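Local coordinates for geranyltranstransferase (Staphylococcus aureus, PDB 1RTR), which catalyses the head-to-tail condensation of isopentenyl diphosphate with allylic diphosphates, building farnesyl diphosphate for isoprenoid biosynthesis, at the interface of chains A and B. Coordinates in Å, arbitrary orientation; residue numbers count along the deposited sequence, not the author numbering. Chains: chain A/B, geranyltranstransferase.

The interface of chains A and B. Residues chain A 105-106, 109; chain B 84, 86.
B:Ala86 sets its methyl group against the first turn of helix 105-124 of chain A, and the denser half of the contact gathers around it. CB of B:Ala86 lies 3.7 Å from CB of A:Glu105, an aliphatic touch at the root of the acidic side chain. The glutamate first leads away from the methyl, extended beyond CG (chi2 159°). Its carboxylate then turns OE1 back to 3.6 Å from B:Ala86 CB, and the methyl sits under an arch between CB and OE1. The backbone carbonyl of B:Ala86 turns to the neighbouring residue: its O is 3.4 Å from CB of A:Trp106. The same O stands 3.8 Å from A:Trp106 CD1, coming in tilted from the ring plane, beyond the CG-CD1 bond of the five-membered ring. A chi1 of 63° tucks the indole back beside the tryptophan's own main chain and points it away from the alanine methyl; the six-membered ring takes no part. One turn further along the helix the packing is looser. CD1 of A:Ile109 comes to 4.2 Å from CB of B:Ala86. The end methyls CD1 of A:Ile109 and CD1 of B:Leu84 approach at 4.3 Å, a light contact beside the alanine-glutamate touch. B:Leu84 and B:Ala86 are intervening positions of the first aspartate-rich motif, DDXX(XX)D, of prenyl synthases. The patch, repeated by the two-fold axis, probably helps to hold the homodimer together and steady the metal-binding aspartates.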
loop_
_atom_site.group_PDB
_atom_site.type_symbol
_atom_site.label_atom_id
_atom_site.label_comp_id
_atom_site.label_asym_id
_atom_site.label_seq_id
_atom_site.Cartn_x
_atom_site.Cartn_y
_atom_site.Cartn_z
ATOM N N GLU A 105 -18.226 6.897 3.698
ATOM C CA GLU A 105 -17.129 6.169 4.312
ATOM C C GLU A 105 -16.488 5.111 3.411
ATOM O O GLU A 105 -15.256 5.032 3.355
ATOM C CB GLU A 105 -17.578 5.543 5.621
ATOM C CG GLU A 105 -17.412 6.477 6.804
ATOM C CD GLU A 105 -18.287 6.097 7.979
ATOM O OE1 GLU A 105 -18.210 4.940 8.449
ATOM O OE2 GLU A 105 -19.058 6.966 8.433
ATOM N N TRP A 106 -17.306 4.317 2.708
ATOM C CA TRP A 106 -16.773 3.219 1.891
ATOM C C TRP A 106 -15.946 3.708 0.703
ATOM O O TRP A 106 -14.897 3.122 0.402
ATOM C CB TRP A 106 -17.836 2.161 1.483
ATOM C CG TRP A 106 -18.981 2.640 0.605
ATOM C CD1 TRP A 106 -20.217 3.030 1.028
ATOM C CD2 TRP A 106 -18.999 2.760 -0.832
ATOM N NE1 TRP A 106 -20.996 3.403 -0.043
ATOM C CE2 TRP A 106 -20.277 3.245 -1.199
ATOM C CE3 TRP A 106 -18.060 2.524 -1.848
ATOM C CZ2 TRP A 106 -20.644 3.497 -2.535
ATOM C CZ3 TRP A 106 -18.430 2.765 -3.183
ATOM C CH2 TRP A 106 -19.708 3.251 -3.508
ATOM N N ILE A 109 -12.525 4.994 2.266
ATOM C CA ILE A 109 -11.644 3.887 2.630
ATOM C C ILE A 109 -10.911 3.394 1.385
ATOM O O ILE A 109 -9.680 3.321 1.365
ATOM C CB ILE A 109 -12.443 2.729 3.284
ATOM C CG1 ILE A 109 -12.976 3.147 4.656
ATOM C CG2 ILE A 109 -11.584 1.479 3.419
ATOM C CD1 ILE A 109 -14.152 2.304 5.142
ATOM N N LEU B 84 -15.700 -4.404 7.264
ATOM C CA LEU B 84 -16.031 -3.206 8.041
ATOM C C LEU B 84 -17.508 -2.784 7.899
ATOM O O LEU B 84 -18.087 -2.913 6.813
ATOM C CB LEU B 84 -15.090 -2.042 7.687
ATOM C CG LEU B 84 -13.594 -2.255 7.980
ATOM C CD1 LEU B 84 -12.726 -1.203 7.284
ATOM C CD2 LEU B 84 -13.307 -2.292 9.477
ATOM N N ALA B 86 -18.946 -0.038 7.421
ATOM C CA ALA B 86 -19.207 0.859 6.303
ATOM C C ALA B 86 -19.214 0.134 4.948
ATOM O O ALA B 86 -19.630 0.706 3.938
ATOM C CB ALA B 86 -18.212 1.998 6.302
#